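Amine Dehydrogenase (Pseudomonas putida, PDB 1JMX) probably serves as the beta-propeller subunit of a heme c-containing enzyme that oxidises primary amines and passes the electrons on. Local coordinates at residues H119-S131 with P140-M153. Sequence-based numbering, arbitrary orientation.
Sequences HYVVKPPRLEVFS and PVRTFPMPRQVYLM. With HEC (heme c), chain F.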
ATOM      1  N   HIS B 119       3.105  -8.328 -23.901  1.00 12.41           N
ATOM      2  CA  HIS B 119       2.041  -7.460 -23.399  1.00 12.43           C
ATOM      3  C   HIS B 119       0.757  -8.221 -23.075  1.00 11.01           C
ATOM      4  O   HIS B 119       0.610  -9.387 -23.434  1.00 10.60           O
ATOM      5  CB  HIS B 119       1.750  -6.316 -24.389  1.00 12.47           C
ATOM      6  CG  HIS B 119       1.064  -6.751 -25.645  1.00 13.40           C
ATOM      7  ND1 HIS B 119       1.732  -7.348 -26.692  1.00 15.72           N
ATOM      8  CD2 HIS B 119      -0.236  -6.692 -26.019  1.00 15.27           C
ATOM      9  CE1 HIS B 119       0.877  -7.641 -27.653  1.00 14.72           C
ATOM     10  NE2 HIS B 119      -0.325  -7.254 -27.269  1.00 15.95           N
ATOM     11  N   TYR B 120      -0.136  -7.572 -22.336  1.00 10.64           N
ATOM     12  CA  TYR B 120      -1.424  -8.150 -21.975  1.00 10.59           C
ATOM     13  C   TYR B 120      -2.510  -7.359 -22.671  1.00 11.25           C
ATOM     14  O   TYR B 120      -2.332  -6.185 -23.001  1.00 10.71           O
ATOM     15  CB  TYR B 120      -1.704  -8.037 -20.475  1.00 10.46           C
ATOM     16  CG  TYR B 120      -0.875  -8.888 -19.551  1.00  9.00           C
ATOM     17  CD1 TYR B 120      -1.155  -8.909 -18.183  1.00  8.23           C
ATOM     18  CD2 TYR B 120       0.204  -9.644 -20.016  1.00  9.79           C
ATOM     19  CE1 TYR B 120      -0.387  -9.649 -17.304  1.00  9.11           C
ATOM     20  CE2 TYR B 120       0.983 -10.395 -19.139  1.00  9.27           C
ATOM     21  CZ  TYR B 120       0.678 -10.388 -17.782  1.00  9.90           C
ATOM     22  OH  TYR B 120       1.434 -11.108 -16.897  1.00 12.86           O
ATOM     23  N   VAL B 121      -3.648  -8.009 -22.870  1.00 10.85           N
ATOM     24  CA  VAL B 121      -4.797  -7.366 -23.478  1.00 11.69           C
ATOM     25  C   VAL B 121      -5.985  -7.868 -22.691  1.00 11.18           C
ATOM     26  O   VAL B 121      -6.244  -9.063 -22.648  1.00 10.79           O
ATOM     27  CB  VAL B 121      -4.982  -7.727 -24.975  1.00 12.50           C
ATOM     28  CG1 VAL B 121      -6.173  -6.984 -25.547  1.00 11.42           C
ATOM     29  CG2 VAL B 121      -3.736  -7.367 -25.768  1.00 14.21           C
ATOM     30  N   VAL B 122      -6.653  -6.957 -21.999  1.00 10.61           N
ATOM     31  CA  VAL B 122      -7.824  -7.318 -21.216  1.00 11.87           C
ATOM     32  C   VAL B 122      -8.982  -7.445 -22.200  1.00 11.75           C
ATOM     33  O   VAL B 122      -9.157  -6.608 -23.083  1.00 12.34           O
ATOM     34  CB  VAL B 122      -8.138  -6.259 -20.122  1.00 12.05           C
ATOM     35  CG1 VAL B 122      -9.311  -6.703 -19.275  1.00 12.60           C
ATOM     36  CG2 VAL B 122      -6.923  -6.051 -19.235  1.00 12.33           C
ATOM     37  N   LYS B 123      -9.716  -8.541 -22.089  1.00 11.53           N
ATOM     38  CA  LYS B 123     -10.835  -8.798 -22.980  1.00 12.10           C
ATOM     39  C   LYS B 123     -12.142  -8.605 -22.240  1.00 12.15           C
ATOM     40  O   LYS B 123     -12.161  -8.548 -21.012  1.00  9.51           O
ATOM     41  CB  LYS B 123     -10.760 -10.233 -23.495  1.00 13.58           C
ATOM     42  CG  LYS B 123      -9.532 -10.552 -24.303  1.00 15.40           C
ATOM     43  CD  LYS B 123      -9.520  -9.780 -25.600  1.00 19.45           C
ATOM     44  CE  LYS B 123      -8.464 -10.327 -26.537  1.00 23.75           C
ATOM     45  NZ  LYS B 123      -8.660 -11.808 -26.730  1.00 27.68           N
ATOM     46  N   PRO B 124     -13.253  -8.471 -22.981  1.00 12.80           N
ATOM     47  CA  PRO B 124     -14.570  -8.291 -22.360  1.00 12.58           C
ATOM     48  C   PRO B 124     -14.959  -9.543 -21.574  1.00 12.18           C
ATOM     49  O   PRO B 124     -14.547 -10.651 -21.917  1.00 14.40           O
ATOM     50  CB  PRO B 124     -15.488  -8.103 -23.572  1.00 11.46           C
ATOM     51  CG  PRO B 124     -14.602  -7.450 -24.564  1.00 11.69           C
ATOM     52  CD  PRO B 124     -13.330  -8.246 -24.435  1.00 11.11           C
ATOM     53  N   PRO B 125     -15.705  -9.378 -20.470  1.00 10.84           N
ATOM     54  CA  PRO B 125     -16.112 -10.547 -19.682  1.00 10.11           C
ATOM     55  C   PRO B 125     -17.165 -11.404 -20.409  1.00  9.83           C
ATOM     56  O   PRO B 125     -17.757 -10.982 -21.408  1.00  9.36           O
ATOM     57  CB  PRO B 125     -16.688  -9.914 -18.416  1.00 11.23           C
ATOM     58  CG  PRO B 125     -15.960  -8.597 -18.322  1.00 10.72           C
ATOM     59  CD  PRO B 125     -16.001  -8.134 -19.745  1.00  9.84           C
ATOM     60  N   ARG B 126     -17.383 -12.612 -19.906  1.00 10.21           N
ATOM     61  CA  ARG B 126     -18.359 -13.533 -20.490  1.00 11.14           C
ATOM     62  C   ARG B 126     -18.861 -14.529 -19.463  1.00 10.46           C
ATOM     63  O   ARG B 126     -18.139 -14.896 -18.552  1.00 11.40           O
ATOM     64  CB  ARG B 126     -17.749 -14.305 -21.672  1.00 11.10           C
ATOM     65  CG  ARG B 126     -16.560 -15.165 -21.291  1.00 11.89           C
ATOM     66  CD  ARG B 126     -15.937 -15.856 -22.480  1.00 12.05           C
ATOM     67  NE  ARG B 126     -14.675 -16.481 -22.095  1.00 10.69           N
ATOM     68  CZ  ARG B 126     -13.477 -16.026 -22.442  1.00 10.65           C
ATOM     69  NH1 ARG B 126     -13.361 -14.938 -23.199  1.00  9.93           N
ATOM     70  NH2 ARG B 126     -12.389 -16.634 -21.994  1.00 11.25           N
ATOM     71  N   LEU B 127     -20.123 -14.917 -19.579  1.00 11.31           N
ATOM     72  CA  LEU B 127     -20.692 -15.914 -18.688  1.00 11.05           C
ATOM     73  C   LEU B 127     -20.489 -17.243 -19.411  1.00  9.91           C
ATOM     74  O   LEU B 127     -20.688 -17.333 -20.617  1.00 11.67           O
ATOM     75  CB  LEU B 127     -22.195 -15.677 -18.481  1.00 12.21           C
ATOM     76  CG  LEU B 127     -22.888 -16.640 -17.504  1.00 14.31           C
ATOM     77  CD1 LEU B 127     -22.716 -16.138 -16.072  1.00 14.92           C
ATOM     78  CD2 LEU B 127     -24.362 -16.753 -17.835  1.00 16.58           C
ATOM     79  N   GLU B 128     -20.021 -18.248 -18.685  1.00 10.46           N
ATOM     80  CA  GLU B 128     -19.811 -19.573 -19.246  1.00 11.13           C
ATOM     81  C   GLU B 128     -20.669 -20.544 -18.452  1.00 11.15           C
ATOM     82  O   GLU B 128     -20.681 -20.512 -17.224  1.00 12.67           O
ATOM     83  CB  GLU B 128     -18.342 -19.978 -19.161  1.00 12.22           C
ATOM     84  CG  GLU B 128     -17.432 -19.131 -20.019  1.00 13.63           C
ATOM     85  CD  GLU B 128     -16.002 -19.598 -20.013  1.00 12.70           C
ATOM     86  OE1 GLU B 128     -15.588 -20.325 -19.092  1.00 14.33           O
ATOM     87  OE2 GLU B 128     -15.285 -19.231 -20.949  1.00 13.78           O
ATOM     88  N   VAL B 129     -21.424 -21.368 -19.167  1.00 11.90           N
ATOM     89  CA  VAL B 129     -22.304 -22.345 -18.554  1.00 11.24           C
ATOM     90  C   VAL B 129     -21.656 -23.709 -18.677  1.00 13.66           C
ATOM     91  O   VAL B 129     -21.142 -24.066 -19.730  1.00 15.08           O
ATOM     92  CB  VAL B 129     -23.673 -22.387 -19.259  1.00 11.09           C
ATOM     93  CG1 VAL B 129     -24.635 -23.261 -18.486  1.00 10.58           C
ATOM     94  CG2 VAL B 129     -24.233 -20.981 -19.425  1.00 11.48           C
ATOM     95  N   PHE B 130     -21.657 -24.464 -17.591  1.00 13.64           N
ATOM     96  CA  PHE B 130     -21.072 -25.792 -17.589  1.00 13.67           C
ATOM     97  C   PHE B 130     -22.140 -26.757 -17.129  1.00 14.32           C
ATOM     98  O   PHE B 130     -22.992 -26.417 -16.309  1.00 14.05           O
ATOM     99  CB  PHE B 130     -19.888 -25.871 -16.621  1.00 12.02           C
ATOM    100  CG  PHE B 130     -18.811 -24.871 -16.900  1.00 12.15           C
ATOM    101  CD1 PHE B 130     -18.840 -23.614 -16.310  1.00 11.57           C
ATOM    102  CD2 PHE B 130     -17.770 -25.178 -17.767  1.00 12.59           C
ATOM    103  CE1 PHE B 130     -17.850 -22.678 -16.583  1.00 10.57           C
ATOM    104  CE2 PHE B 130     -16.775 -24.244 -18.042  1.00 12.05           C
ATOM    105  CZ  PHE B 130     -16.819 -22.996 -17.450  1.00 11.12           C
ATOM    106  N   SER B 131     -22.133 -27.938 -17.719  1.00 14.63           N
ATOM    107  CA  SER B 131     -23.070 -28.964 -17.332  1.00 15.71           C
ATOM    108  C   SER B 131     -22.349 -29.740 -16.240  1.00 15.50           C
ATOM    109  O   SER B 131     -21.190 -30.119 -16.405  1.00 15.40           O
ATOM    110  CB  SER B 131     -23.385 -29.866 -18.516  1.00 14.96           C
ATOM    111  OG  SER B 131     -24.204 -30.937 -18.107  1.00 19.63           O
ATOM    112  N   PRO B 140     -17.271 -25.114 -21.557  1.00 13.51           N
ATOM    113  CA  PRO B 140     -18.445 -24.291 -21.868  1.00 13.92           C
ATOM    114  C   PRO B 140     -19.434 -24.930 -22.843  1.00 15.54           C
ATOM    115  O   PRO B 140     -19.048 -25.394 -23.922  1.00 16.60           O
ATOM    116  CB  PRO B 140     -17.824 -23.029 -22.466  1.00 11.87           C
ATOM    117  CG  PRO B 140     -16.544 -22.913 -21.746  1.00 11.96           C
ATOM    118  CD  PRO B 140     -16.033 -24.333 -21.742  1.00 13.37           C
ATOM    119  N   VAL B 141     -20.697 -25.012 -22.423  1.00 14.40           N
ATOM    120  CA  VAL B 141     -21.748 -25.556 -23.275  1.00 13.96           C
ATOM    121  C   VAL B 141     -22.555 -24.391 -23.844  1.00 13.70           C
ATOM    122  O   VAL B 141     -23.339 -24.558 -24.771  1.00 15.11           O
ATOM    123  CB  VAL B 141     -22.681 -26.556 -22.529  1.00 14.04           C
ATOM    124  CG1 VAL B 141     -21.900 -27.788 -22.107  1.00 12.03           C
ATOM    125  CG2 VAL B 141     -23.356 -25.896 -21.325  1.00 14.36           C
ATOM    126  N   ARG B 142     -22.294 -23.197 -23.325  1.00 12.90           N
ATOM    127  CA  ARG B 142     -22.977 -21.986 -23.756  1.00 13.46           C
ATOM    128  C   ARG B 142     -22.214 -20.813 -23.149  1.00 12.42           C
ATOM    129  O   ARG B 142     -21.709 -20.923 -22.043  1.00 12.44           O
ATOM    130  CB  ARG B 142     -24.397 -22.001 -23.193  1.00 15.65           C
ATOM    131  CG  ARG B 142     -25.461 -21.378 -24.064  1.00 18.62           C
ATOM    132  CD  ARG B 142     -26.813 -21.430 -23.347  1.00 17.52           C
ATOM    133  NE  ARG B 142     -27.028 -22.736 -22.753  1.00 17.09           N
ATOM    134  CZ  ARG B 142     -27.371 -22.948 -21.488  1.00 14.89           C
ATOM    135  NH1 ARG B 142     -27.561 -21.943 -20.652  1.00 15.91           N
ATOM    136  NH2 ARG B 142     -27.458 -24.182 -21.041  1.00 15.35           N
ATOM    137  N   THR B 143     -22.061 -19.727 -23.897  1.00 11.65           N
ATOM    138  CA  THR B 143     -21.383 -18.541 -23.379  1.00 13.41           C
ATOM    139  C   THR B 143     -22.010 -17.271 -23.924  1.00 12.93           C
ATOM    140  O   THR B 143     -22.422 -17.215 -25.078  1.00 14.36           O
ATOM    141  CB  THR B 143     -19.801 -18.558 -23.542  1.00 13.58           C
ATOM    142  OG1 THR B 143     -19.335 -17.351 -24.156  1.00 15.68           O
ATOM    143  CG2 THR B 143     -19.316 -19.748 -24.305  1.00 12.95           C
ATOM    144  N   PHE B 144     -22.136 -16.277 -23.056  1.00 11.77           N
ATOM    145  CA  PHE B 144     -22.750 -15.014 -23.421  1.00 10.72           C
ATOM    146  C   PHE B 144     -21.872 -13.869 -22.964  1.00 11.20           C
ATOM    147  O   PHE B 144     -20.993 -14.055 -22.131  1.00 10.72           O
ATOM    148  CB  PHE B 144     -24.094 -14.853 -22.707  1.00 10.79           C
ATOM    149  CG  PHE B 144     -25.004 -16.028 -22.833  1.00 11.86           C
ATOM    150  CD1 PHE B 144     -25.073 -16.976 -21.819  1.00 14.44           C
ATOM    151  CD2 PHE B 144     -25.825 -16.171 -23.943  1.00 12.57           C
ATOM    152  CE1 PHE B 144     -25.957 -18.056 -21.909  1.00 14.13           C
ATOM    153  CE2 PHE B 144     -26.709 -17.242 -24.045  1.00 13.04           C
ATOM    154  CZ  PHE B 144     -26.776 -18.185 -23.024  1.00 13.36           C
ATOM    155  N   PRO B 145     -22.086 -12.669 -23.529  1.00 12.49           N
ATOM    156  CA  PRO B 145     -21.304 -11.489 -23.145  1.00 13.43           C
ATOM    157  C   PRO B 145     -21.807 -10.943 -21.808  1.00 14.01           C
ATOM    158  O   PRO B 145     -23.001 -10.999 -21.510  1.00 14.87           O
ATOM    159  CB  PRO B 145     -21.570 -10.512 -24.291  1.00 12.97           C
ATOM    160  CG  PRO B 145     -22.949 -10.880 -24.731  1.00 15.69           C
ATOM    161  CD  PRO B 145     -22.921 -12.384 -24.710  1.00 11.84           C
ATOM    162  N   MET B 146     -20.885 -10.449 -20.993  1.00 13.27           N
ATOM    163  CA  MET B 146     -21.229  -9.902 -19.688  1.00 14.34           C
ATOM    164  C   MET B 146     -20.636  -8.514 -19.488  1.00 13.77           C
ATOM    165  O   MET B 146     -19.632  -8.160 -20.111  1.00 15.17           O
ATOM    166  CB  MET B 146     -20.700 -10.812 -18.568  1.00 14.93           C
ATOM    167  CG  MET B 146     -21.408 -12.139 -18.427  1.00 16.52           C
ATOM    168  SD  MET B 146     -23.110 -11.912 -17.929  1.00 22.07           S
ATOM    169  CE  MET B 146     -22.916 -11.585 -16.159  1.00 19.36           C
ATOM    170  N   PRO B 147     -21.306  -7.676 -18.687  1.00 12.58           N
ATOM    171  CA  PRO B 147     -20.752  -6.341 -18.456  1.00 11.92           C
ATOM    172  C   PRO B 147     -19.577  -6.458 -17.472  1.00 11.07           C
ATOM    173  O   PRO B 147     -19.377  -7.506 -16.857  1.00 11.07           O
ATOM    174  CB  PRO B 147     -21.940  -5.570 -17.865  1.00 12.16           C
ATOM    175  CG  PRO B 147     -22.787  -6.632 -17.227  1.00 13.78           C
ATOM    176  CD  PRO B 147     -22.700  -7.771 -18.212  1.00 12.41           C
ATOM    177  N   ARG B 148     -18.766  -5.412 -17.387  1.00 10.79           N
ATOM    178  CA  ARG B 148     -17.626  -5.397 -16.471  1.00 11.07           C
ATOM    179  C   ARG B 148     -18.067  -5.208 -15.035  1.00 10.30           C
ATOM    180  O   ARG B 148     -19.196  -4.802 -14.780  1.00 11.78           O
ATOM    181  CB  ARG B 148     -16.666  -4.257 -16.803  1.00 10.68           C
ATOM    182  CG  ARG B 148     -15.937  -4.432 -18.081  1.00 13.80           C
ATOM    183  CD  ARG B 148     -14.515  -3.971 -17.944  1.00 16.74           C
ATOM    184  NE  ARG B 148     -13.716  -4.771 -18.844  1.00 21.91           N
ATOM    185  CZ  ARG B 148     -12.952  -5.786 -18.473  1.00 20.59           C
ATOM    186  NH1 ARG B 148     -12.832  -6.131 -17.205  1.00 22.03           N
ATOM    187  NH2 ARG B 148     -12.416  -6.544 -19.401  1.00 25.00           N
ATOM    188  N   GLN B 149     -17.136  -5.475 -14.120  1.00 10.35           N
ATOM    189  CA  GLN B 149     -17.328  -5.329 -12.683  1.00  9.50           C
ATOM    190  C   GLN B 149     -18.443  -6.177 -12.074  1.00 10.96           C
ATOM    191  O   GLN B 149     -19.103  -5.773 -11.115  1.00 11.11           O
ATOM    192  CB  GLN B 149     -17.477  -3.847 -12.329  1.00  8.34           C
ATOM    193  CG  GLN B 149     -16.243  -3.017 -12.711  1.00  9.79           C
ATOM    194  CD  GLN B 149     -16.505  -1.517 -12.754  1.00 10.33           C
ATOM    195  OE1 GLN B 149     -17.509  -1.062 -13.306  1.00 12.00           O
ATOM    196  NE2 GLN B 149     -15.585  -0.742 -12.196  1.00  8.90           N
ATOM    197  N   VAL B 150     -18.623  -7.373 -12.627  1.00  9.77           N
ATOM    198  CA  VAL B 150     -19.621  -8.311 -12.139  1.00  8.69           C
ATOM    199  C   VAL B 150     -18.969  -9.205 -11.088  1.00  9.42           C
ATOM    200  O   VAL B 150     -17.835  -9.638 -11.253  1.00  9.27           O
ATOM    201  CB  VAL B 150     -20.212  -9.170 -13.301  1.00  7.76           C
ATOM    202  CG1 VAL B 150     -20.886 -10.427 -12.767  1.00  6.53           C
ATOM    203  CG2 VAL B 150     -21.204  -8.345 -14.121  1.00  5.62           C
ATOM    204  N   TYR B 151     -19.666  -9.412  -9.973  1.00 11.58           N
ATOM    205  CA  TYR B 151     -19.179 -10.269  -8.902  1.00 10.74           C
ATOM    206  C   TYR B 151     -20.239 -11.315  -8.523  1.00 10.81           C
ATOM    207  O   TYR B 151     -20.588 -12.134  -9.363  1.00 11.88           O
ATOM    208  CB  TYR B 151     -18.648  -9.446  -7.711  1.00 10.81           C
ATOM    209  CG  TYR B 151     -19.578  -8.383  -7.148  1.00 12.08           C
ATOM    210  CD1 TYR B 151     -20.186  -8.555  -5.902  1.00 11.66           C
ATOM    211  CD2 TYR B 151     -19.848  -7.207  -7.852  1.00 11.36           C
ATOM    212  CE1 TYR B 151     -21.039  -7.594  -5.376  1.00 10.46           C
ATOM    213  CE2 TYR B 151     -20.702  -6.238  -7.329  1.00 10.54           C
ATOM    214  CZ  TYR B 151     -21.297  -6.444  -6.090  1.00 11.52           C
ATOM    215  OH  TYR B 151     -22.187  -5.525  -5.573  1.00 12.35           O
ATOM    216  N   LEU B 152     -20.779 -11.282  -7.307  1.00 10.94           N
ATOM    217  CA  LEU B 152     -21.787 -12.253  -6.867  1.00 11.39           C
ATOM    218  C   LEU B 152     -22.998 -12.497  -7.783  1.00 12.23           C
ATOM    219  O   LEU B 152     -23.557 -11.573  -8.369  1.00 10.58           O
ATOM    220  CB  LEU B 152     -22.292 -11.902  -5.469  1.00 11.11           C
ATOM    221  CG  LEU B 152     -21.247 -11.886  -4.363  1.00 12.22           C
ATOM    222  CD1 LEU B 152     -21.934 -11.621  -3.043  1.00 12.68           C
ATOM    223  CD2 LEU B 152     -20.514 -13.201  -4.326  1.00 10.23           C
ATOM    224  N   MET B 153     -23.406 -13.765  -7.860  1.00 12.77           N
ATOM    225  CA  MET B 153     -24.537 -14.206  -8.667  1.00 12.59           C
ATOM    226  C   MET B 153     -25.294 -15.295  -7.916  1.00 13.25           C
ATOM    227  O   MET B 153     -24.689 -16.104  -7.219  1.00 13.37           O
ATOM    228  CB  MET B 153     -24.057 -14.804  -9.998  1.00 13.54           C
ATOM    229  CG  MET B 153     -23.268 -13.865 -10.899  1.00 14.43           C
ATOM    230  SD  MET B 153     -22.952 -14.583 -12.526  1.00 16.09           S
ATOM    231  CE  MET B 153     -22.325 -16.175 -12.087  1.00 10.81           C
TER
HETATM  232 FE   HEC F1002       9.808  -8.159 -20.554  1.00 11.65          FE
HETATM  233  CHA HEC F1002       6.990  -6.308 -20.529  1.00 10.24           C
HETATM  234  CHB HEC F1002      11.668  -5.350 -20.258  1.00  9.97           C
HETATM  235  CHC HEC F1002      12.658 -10.038 -20.603  1.00  9.84           C
HETATM  236  CHD HEC F1002       7.928 -11.013 -20.866  1.00 10.65           C
HETATM  237  NA  HEC F1002       9.413  -6.245 -20.423  1.00 11.11           N
HETATM  238  C1A HEC F1002       8.188  -5.631 -20.427  1.00 11.74           C
HETATM  239  C2A HEC F1002       8.320  -4.185 -20.313  1.00 11.34           C
HETATM  240  C3A HEC F1002       9.634  -3.927 -20.237  1.00 11.46           C
HETATM  241  C4A HEC F1002      10.313  -5.202 -20.303  1.00 10.28           C
HETATM  242  CMA HEC F1002      10.274  -2.558 -20.109  1.00 10.89           C
HETATM  243  CAA HEC F1002       7.182  -3.189 -20.286  1.00 12.53           C
HETATM  244  CBA HEC F1002       6.859  -2.845 -18.850  1.00 12.97           C
HETATM  245  CGA HEC F1002       5.721  -1.852 -18.715  1.00 14.37           C
HETATM  246  O1A HEC F1002       5.160  -1.414 -19.734  1.00 15.73           O
HETATM  247  O2A HEC F1002       5.384  -1.505 -17.567  1.00 14.65           O
HETATM  248  NB  HEC F1002      11.732  -7.785 -20.448  1.00 10.19           N
HETATM  249  C1B HEC F1002      12.354  -6.541 -20.324  1.00  8.90           C
HETATM  250  C2B HEC F1002      13.776  -6.616 -20.289  1.00  9.25           C
HETATM  251  C3B HEC F1002      14.061  -7.948 -20.400  1.00  9.83           C
HETATM  252  C4B HEC F1002      12.798  -8.668 -20.486  1.00 10.16           C
HETATM  253  CMB HEC F1002      14.755  -5.429 -20.167  1.00  8.98           C
HETATM  254  CAB HEC F1002      15.475  -8.494 -20.433  1.00 12.35           C
HETATM  255  CBB HEC F1002      16.200  -8.759 -19.110  1.00 12.19           C
HETATM  256  NC  HEC F1002      10.203 -10.105 -20.698  1.00 11.61           N
HETATM  257  C1C HEC F1002      11.452 -10.713 -20.701  1.00 12.25           C
HETATM  258  C2C HEC F1002      11.349 -12.146 -20.824  1.00 13.05           C
HETATM  259  C3C HEC F1002      10.045 -12.426 -20.911  1.00 13.33           C
HETATM  260  C4C HEC F1002       9.319 -11.154 -20.822  1.00 11.20           C
HETATM  261  CMC HEC F1002      12.523 -13.124 -20.861  1.00 14.01           C
HETATM  262  CAC HEC F1002       9.495 -13.788 -21.304  1.00 13.73           C
HETATM  263  CBC HEC F1002       9.257 -14.884 -20.284  1.00 14.16           C
HETATM  264  ND  HEC F1002       7.866  -8.582 -20.670  1.00  9.73           N
HETATM  265  C1D HEC F1002       7.244  -9.805 -20.793  1.00  9.39           C
HETATM  266  C2D HEC F1002       5.782  -9.672 -20.842  1.00  9.85           C
HETATM  267  C3D HEC F1002       5.553  -8.330 -20.742  1.00  8.71           C
HETATM  268  C4D HEC F1002       6.830  -7.689 -20.641  1.00  8.46           C
HETATM  269  CMD HEC F1002       4.753 -10.801 -20.975  1.00  7.38           C
HETATM  270  CAD HEC F1002       4.217  -7.589 -20.733  1.00  8.29           C
HETATM  271  CBD HEC F1002       3.521  -7.489 -19.385  1.00  7.82           C
HETATM  272  CGD HEC F1002       4.359  -6.809 -18.330  1.00  8.88           C
HETATM  273  O1D HEC F1002       4.852  -7.487 -17.426  1.00  9.52           O
HETATM  274  O2D HEC F1002       4.533  -5.583 -18.390  1.00  8.01           O
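Leu-127 and Phe-144 sit side by side on one face of the antiparallel hairpin formed by strands 126-131 and 142-145, the outer pair of a beta-propeller blade. Their backbones form a hydrogen-bonded pair, with Leu-127 N to Phe-144 O at 2.8 Å and Phe-144 N to Leu-127 O at 3.0 Å. Both side chains point the same way, and Leu-127 CD2 lies 4.1 Å from Phe-144 CD1. With CG anti to the backbone N (chi1 -177°) and chi2 near 85°, Leu-127 brings CD1 to 3.9 Å from Met-153 SD, at the start of the next blade. Met-146 CG, beside its own backbone N (chi1 -70°), lies 3.6 Å from Leu-127 CB, and the bent chain beyond it keeps SD close to the same atom; Leu-161 and Val-163 of that neighbouring blade pack against this pair. Farther along the same face, Val-129 lies under one face of the Arg-142 guanidinium, which reaches on to a salt bridge with Glu-105. On the other face, Pro-140 CG rests 3.8 Å from Glu-128 CD, while the Glu-128 carboxylate holds Arg-126 NE in a salt bridge.

Beyond the hairpin, Arg-148 crosses Pro-125 at about a right angle, and Pro-125 CD sits over one face of its guanidinium. Its NH1 pairs with Glu-134 of a neighbouring subunit, tying the loop that links the two blades to that subunit. A leucine in place of Arg-148 would probably leave that glutamate without this partner and take away the flat group that Pro-125 CD rests on. Arg-148 NH2, at the guanidinium's edge, lies just 2.6 Å from Lys-123 O, yet its angle is too poor for a hydrogen bond.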